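PDB 3I57: mucus binding protein from Lactobacillus reuteri, which probably binds mucus components at the bacterial surface and, through repeats such as the type 2 repeat in this entry, also binds immunoglobulins. Local coordinates for residues Y8-T13 and F73-E78; T93-E98 and Q117-R122. One frame throughout, in Å; residues are numbered along the deposited sequence.

Contact 1. Residues Y8-T13 and F73-E78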
loop_
_atom_site.group_PDB
_atom_site.type_symbol
_atom_site.label_atom_id
_atom_site.label_comp_id
_atom_site.label_asym_id
_atom_site.label_seq_id
_atom_site.Cartn_x
_atom_site.Cartn_y
_atom_site.Cartn_z
ATOM N N TYR A 8 -18.150 13.470 -15.314
ATOM C CA TYR A 8 -17.633 12.979 -14.031
ATOM C C TYR A 8 -16.161 12.563 -14.200
ATOM O O TYR A 8 -15.845 11.711 -15.036
ATOM C CB TYR A 8 -18.511 11.828 -13.520
ATOM C CG TYR A 8 -19.863 12.315 -13.108
ATOM C CD1 TYR A 8 -20.855 12.509 -14.063
ATOM C CD2 TYR A 8 -20.132 12.681 -11.793
ATOM C CE1 TYR A 8 -22.084 13.002 -13.728
ATOM C CE2 TYR A 8 -21.386 13.181 -11.429
ATOM C CZ TYR A 8 -22.354 13.346 -12.420
ATOM O OH TYR A 8 -23.602 13.826 -12.109
ATOM N N ILE A 9 -15.273 13.186 -13.431
ATOM C CA ILE A 9 -13.830 13.101 -13.693
ATOM C C ILE A 9 -13.037 12.587 -12.493
ATOM O O ILE A 9 -13.285 13.031 -11.379
ATOM C CB ILE A 9 -13.253 14.498 -14.008
ATOM C CG1 ILE A 9 -13.951 15.132 -15.224
ATOM C CG2 ILE A 9 -11.739 14.415 -14.278
ATOM C CD1 ILE A 9 -14.024 14.206 -16.354
ATOM N N ASP A 10 -12.071 11.690 -12.729
ATOM C CA ASP A 10 -11.063 11.356 -11.690
ATOM C C ASP A 10 -9.930 12.354 -11.858
ATOM O O ASP A 10 -9.168 12.309 -12.845
ATOM C CB ASP A 10 -10.532 9.930 -11.840
ATOM C CG ASP A 10 -9.422 9.592 -10.837
ATOM O OD1 ASP A 10 -8.787 10.502 -10.293
ATOM O OD2 ASP A 10 -9.197 8.396 -10.594
ATOM N N GLY A 11 -9.863 13.298 -10.926
ATOM C CA GLY A 11 -8.890 14.377 -11.011
ATOM C C GLY A 11 -7.495 13.979 -10.580
ATOM O O GLY A 11 -6.561 14.788 -10.682
ATOM N N GLU A 12 -7.325 12.741 -10.120
ATOM C CA GLU A 12 -5.981 12.278 -9.796
ATOM C C GLU A 12 -5.334 11.670 -11.006
ATOM O O GLU A 12 -4.121 11.755 -11.155
ATOM C CB GLU A 12 -5.973 11.242 -8.659
ATOM C CG GLU A 12 -6.479 11.803 -7.349
ATOM C CD GLU A 12 -6.096 10.956 -6.143
ATOM O OE1 GLU A 12 -5.270 10.013 -6.256
ATOM O OE2 GLU A 12 -6.636 11.252 -5.076
ATOM N N THR A 13 -6.141 11.024 -11.851
ATOM C CA THR A 13 -5.630 10.324 -13.017
ATOM C C THR A 13 -5.995 11.057 -14.305
ATOM O O THR A 13 -5.621 10.604 -15.390
ATOM C CB THR A 13 -6.160 8.870 -13.093
ATOM O OG1 THR A 13 -7.600 8.865 -13.113
ATOM C CG2 THR A 13 -5.677 8.075 -11.898
ATOM N N PHE A 73 -13.497 14.409 -8.890
ATOM C CA PHE A 73 -13.247 13.672 -7.662
ATOM C C PHE A 73 -11.770 13.427 -7.416
ATOM O O PHE A 73 -10.971 13.384 -8.350
ATOM C CB PHE A 73 -13.894 12.289 -7.750
ATOM C CG PHE A 73 -15.371 12.326 -7.970
ATOM C CD1 PHE A 73 -16.236 12.230 -6.903
ATOM C CD2 PHE A 73 -15.887 12.466 -9.240
ATOM C CE1 PHE A 73 -17.623 12.259 -7.106
ATOM C CE2 PHE A 73 -17.281 12.514 -9.454
ATOM C CZ PHE A 73 -18.129 12.413 -8.383
ATOM N N LYS A 74 -11.417 13.212 -6.151
ATOM C CA LYS A 74 -10.130 12.616 -5.825
ATOM C C LYS A 74 -10.374 11.222 -5.255
ATOM O O LYS A 74 -11.526 10.781 -5.129
ATOM C CB LYS A 74 -9.356 13.500 -4.829
ATOM C CG LYS A 74 -9.047 14.876 -5.346
ATOM C CD LYS A 74 -8.324 15.702 -4.252
ATOM C CE LYS A 74 -7.544 16.871 -4.845
ATOM N NZ LYS A 74 -6.698 16.400 -5.976
ATOM N N HIS A 75 -9.306 10.518 -4.897
ATOM C CA HIS A 75 -9.499 9.174 -4.317
ATOM C C HIS A 75 -9.607 9.316 -2.795
ATOM O O HIS A 75 -8.736 9.944 -2.185
ATOM C CB HIS A 75 -8.297 8.285 -4.628
ATOM C CG HIS A 75 -8.103 7.989 -6.081
ATOM N ND1 HIS A 75 -7.278 6.973 -6.526
ATOM C CD2 HIS A 75 -8.644 8.553 -7.189
ATOM C CE1 HIS A 75 -7.306 6.942 -7.847
ATOM N NE2 HIS A 75 -8.122 7.894 -8.273
ATOM N N HIS A 76 -10.660 8.776 -2.199
ATOM C CA HIS A 76 -10.753 8.755 -0.749
ATOM C C HIS A 76 -9.674 7.828 -0.157
ATOM O O HIS A 76 -9.425 6.732 -0.670
ATOM C CB HIS A 76 -12.152 8.324 -0.276
ATOM C CG HIS A 76 -12.281 8.375 1.208
ATOM N ND1 HIS A 76 -12.292 9.567 1.905
ATOM C CD2 HIS A 76 -12.241 7.393 2.140
ATOM C CE1 HIS A 76 -12.333 9.312 3.201
ATOM N NE2 HIS A 76 -12.312 8.002 3.371
ATOM N N ARG A 77 -9.016 8.289 0.904
ATOM C CA ARG A 77 -7.983 7.506 1.576
ATOM C C ARG A 77 -8.274 7.330 3.051
ATOM O O ARG A 77 -8.942 8.166 3.666
ATOM C CB ARG A 77 -6.612 8.155 1.375
ATOM C CG ARG A 77 -6.136 8.052 -0.087
ATOM C CD ARG A 77 -4.815 8.757 -0.370
ATOM N NE ARG A 77 -4.389 8.441 -1.732
ATOM C CZ ARG A 77 -4.819 9.097 -2.807
ATOM N NH1 ARG A 77 -5.663 10.108 -2.667
ATOM N NH2 ARG A 77 -4.407 8.733 -4.011
ATOM N N GLU A 78 -7.772 6.238 3.611
ATOM C CA GLU A 78 -7.904 5.980 5.035
ATOM C C GLU A 78 -6.629 5.306 5.537
ATOM O O GLU A 78 -6.048 4.454 4.866
ATOM C CB GLU A 78 -9.124 5.103 5.323
ATOM C CG GLU A 78 -9.145 3.795 4.531
ATOM C CD GLU A 78 -10.359 2.916 4.851
ATOM O OE1 GLU A 78 -11.454 3.219 4.319
ATOM O OE2 GLU A 78 -10.211 1.925 5.620
#

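Contact 2. Residues T93-E98 and Q117-R122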
loop_
_atom_site.group_PDB
_atom_site.type_symbol
_atom_site.label_atom_id
_atom_site.label_comp_id
_atom_site.label_asym_id
_atom_site.label_seq_id
_atom_site.Cartn_x
_atom_site.Cartn_y
_atom_site.Cartn_z
ATOM N N THR A 93 3.843 -6.287 6.636
ATOM C CA THR A 93 4.706 -7.061 7.498
ATOM C C THR A 93 5.817 -7.715 6.702
ATOM O O THR A 93 5.677 -7.940 5.504
ATOM C CB THR A 93 3.912 -8.155 8.246
ATOM O OG1 THR A 93 3.231 -9.006 7.306
ATOM C CG2 THR A 93 2.893 -7.506 9.157
ATOM N N LYS A 94 6.944 -7.993 7.348
ATOM C CA LYS A 94 7.923 -8.882 6.729
ATOM C C LYS A 94 8.653 -9.633 7.827
ATOM O O LYS A 94 8.850 -9.097 8.911
ATOM C CB LYS A 94 8.858 -8.130 5.761
ATOM C CG LYS A 94 10.280 -7.876 6.222
ATOM C CD LYS A 94 11.081 -7.190 5.133
ATOM C CE LYS A 94 11.764 -5.962 5.713
ATOM N NZ LYS A 94 12.771 -5.424 4.781
ATOM N N THR A 95 9.030 -10.874 7.541
ATOM C CA THR A 95 9.728 -11.694 8.524
ATOM C C THR A 95 11.078 -12.119 7.934
ATOM O O THR A 95 11.149 -12.624 6.803
ATOM C CB THR A 95 8.860 -12.896 8.927
ATOM O OG1 THR A 95 7.650 -12.423 9.547
ATOM C CG2 THR A 95 9.605 -13.837 9.901
ATOM N N LEU A 96 12.155 -11.847 8.670
ATOM C CA LEU A 96 13.490 -12.241 8.242
ATOM C C LEU A 96 14.005 -13.379 9.127
ATOM O O LEU A 96 13.621 -13.490 10.292
ATOM C CB LEU A 96 14.474 -11.078 8.348
ATOM C CG LEU A 96 14.138 -9.777 7.624
ATOM C CD1 LEU A 96 15.341 -8.829 7.734
ATOM C CD2 LEU A 96 13.852 -10.077 6.165
ATOM N N THR A 97 14.905 -14.189 8.573
ATOM C CA THR A 97 15.403 -15.355 9.281
ATOM C C THR A 97 16.922 -15.299 9.426
ATOM O O THR A 97 17.652 -15.049 8.457
ATOM C CB THR A 97 15.025 -16.664 8.530
ATOM O OG1 THR A 97 13.608 -16.784 8.475
ATOM C CG2 THR A 97 15.601 -17.904 9.227
ATOM N N GLU A 98 17.396 -15.517 10.651
ATOM C CA GLU A 98 18.824 -15.620 10.888
ATOM C C GLU A 98 19.170 -17.115 10.855
ATOM O O GLU A 98 18.448 -17.917 11.440
ATOM C CB GLU A 98 19.178 -15.019 12.249
ATOM C CG GLU A 98 20.519 -15.548 12.765
ATOM C CD GLU A 98 20.847 -15.027 14.156
ATOM O OE1 GLU A 98 19.974 -15.179 15.037
ATOM O OE2 GLU A 98 21.979 -14.501 14.340
ATOM N N GLN A 117 13.893 -15.751 13.953
ATOM C CA GLN A 117 13.157 -14.870 13.074
ATOM C C GLN A 117 12.841 -13.545 13.738
ATOM O O GLN A 117 12.690 -13.474 14.960
ATOM C CB GLN A 117 11.880 -15.549 12.592
ATOM C CG GLN A 117 12.129 -16.709 11.614
ATOM C CD GLN A 117 10.870 -17.107 10.890
ATOM O OE1 GLN A 117 9.782 -17.094 11.463
ATOM N NE2 GLN A 117 11.009 -17.474 9.627
ATOM N N VAL A 118 12.801 -12.484 12.928
ATOM C CA VAL A 118 12.309 -11.199 13.368
ATOM C C VAL A 118 11.259 -10.729 12.360
ATOM O O VAL A 118 11.247 -11.130 11.176
ATOM C CB VAL A 118 13.414 -10.089 13.499
ATOM C CG1 VAL A 118 14.478 -10.462 14.589
ATOM C CG2 VAL A 118 14.080 -9.824 12.153
ATOM N N THR A 119 10.327 -9.926 12.861
ATOM C CA THR A 119 9.242 -9.411 12.031
ATOM C C THR A 119 9.184 -7.905 12.121
ATOM O O THR A 119 9.285 -7.342 13.220
ATOM C CB THR A 119 7.893 -10.015 12.516
ATOM O OG1 THR A 119 7.917 -11.427 12.258
ATOM C CG2 THR A 119 6.720 -9.376 11.795
ATOM N N PHE A 120 9.073 -7.232 10.970
ATOM C CA PHE A 120 8.907 -5.782 10.933
ATOM C C PHE A 120 7.501 -5.446 10.498
ATOM O O PHE A 120 6.859 -6.260 9.834
ATOM C CB PHE A 120 9.838 -5.163 9.888
ATOM C CG PHE A 120 11.279 -5.322 10.234
ATOM C CD1 PHE A 120 11.942 -4.316 10.909
ATOM C CD2 PHE A 120 11.943 -6.499 9.935
ATOM C CE1 PHE A 120 13.273 -4.475 11.265
ATOM C CE2 PHE A 120 13.295 -6.664 10.247
ATOM C CZ PHE A 120 13.951 -5.663 10.925
ATOM N N THR A 121 7.023 -4.269 10.896
ATOM C CA THR A 121 5.681 -3.838 10.520
ATOM C C THR A 121 5.731 -2.438 9.939
ATOM O O THR A 121 6.661 -1.677 10.193
ATOM C CB THR A 121 4.692 -3.803 11.727
ATOM O OG1 THR A 121 5.072 -2.760 12.648
ATOM C CG2 THR A 121 4.682 -5.111 12.438
ATOM N N ARG A 122 4.723 -2.115 9.149
ATOM C CA ARG A 122 4.610 -0.760 8.590
ATOM C C ARG A 122 3.126 -0.447 8.423
ATOM O O ARG A 122 2.336 -1.334 8.042
ATOM C CB ARG A 122 5.388 -0.642 7.271
ATOM C CG ARG A 122 4.902 -1.570 6.130
ATOM C CD ARG A 122 5.828 -1.519 4.933
ATOM N NE ARG A 122 5.426 -2.483 3.907
ATOM C CZ ARG A 122 5.985 -2.554 2.702
ATOM N NH1 ARG A 122 6.944 -1.699 2.359
ATOM N NH2 ARG A 122 5.567 -3.463 1.829
#

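Contact 1. Residues Y8-T13 and F73-E78
Strand 2-10 ends beside strand 67-80 as a parallel pair of the beta-grasp domain, and the turn that follows is tied to H75 and R77. F73 is held through both its backbone N and its backbone O. F73 N donates to I9 O at 2.9 Å, nearly along the C=O axis, and F73 O accepts from G11 N at 2.8 Å. D10 then shares out its carboxylate. OD1 accepts E12 N, which makes an Asx turn, and also T13 N, which completes an Asx motif. The syn lone pair of D10 OD2 takes H75 NE2 at 2.6 Å, in the ring plane; Y46 OH also bonds to OD2. The other ring nitrogen, H75 ND1, bonds to D127. E12 lays its carboxylate over one face of the H75 ring, the planes 14° apart. R77 meets the E12 carboxylate end-on and nearly coplanar in a salt bridge, R77 NH2 to E12 OE1 at 2.7 Å and R77 NH1 to E12 OE2 at 2.8 Å. E12 OE2 also accepts H75 N at 2.8 Å, from above the carboxylate plane. An alanine in place of E12 would remove this carboxylate and would probably loosen R77 and leave H75 N without its acceptor. Carboxylates at both ring nitrogens and over its face would probably favour a protonated, positively charged H75.

Contact 2. Residues T93-E98 and Q117-R122
Strands 93-104 and 112-127 run antiparallel here, as neighbours in the Muc B2-like part of this beta-grasp repeat. The N-to-C directions of the two short strand segments are 158° apart. K94 pairs with F120 and L96 with V118 as hydrogen-bonded pairs. T93-T121, T95-T119 and T97-Q117 are the non-hydrogen-bonded pairs. Each hydrogen-bonded pair closes a ring of two N-H to O bonds; in the K94-F120 pair, F120 N to K94 O is 2.8 Å and K94 N to F120 O is 3.0 Å. Between these rings, T95 CA comes within 3.1 Å of V118 O in a CA-H...O contact.

The side chains alternate between two faces. K94, L96, V118 and F120 share one. There L96 CD1 packs obliquely against F120 CE2 at 3.9 Å, and L96 CB meets V118 CG2. Y145 touches L96 and V118 on this face. The K94 amine bonds to the carbonyls of S169 and A171, and its cation-pi approach to F120 is long and weak at most.

The other face is lined with threonines and Q117. T95 and T119 both hold OG1 anti to the carbonyl carbon, and T95 OG1 and T119 OG1 meet at 2.9 Å in a hydrogen bond. Q117 reaches along T97, with Q117 CD 3.6 Å from T95 CG2. Q117 NE2 donates to T97 OG1 at 2.9 Å, with the hydroxyl oxygen close to the amide plane.

In the fold
From the N terminus the chain runs along strand 2-10 into contact 1. It then passes through strand 15-24, helix 35-43 and strand 46-51 before strand 67-80 returns to close that loop, a long one of 59 residues. Strand 93-104 follows and opens contact 2. Only 18 residues separate its segments, and strand 112-127 closes it. The loops are in series; they neither nest nor cross. Contact 1 ties the first and last strands of the Mucin binding part, whereas contact 2 joins the first two long strands of the Muc B2-like part. Their centres lie 34 Å apart. Strand 112-127 pairs with both 67-80 and 93-104, so one continuous sheet links them.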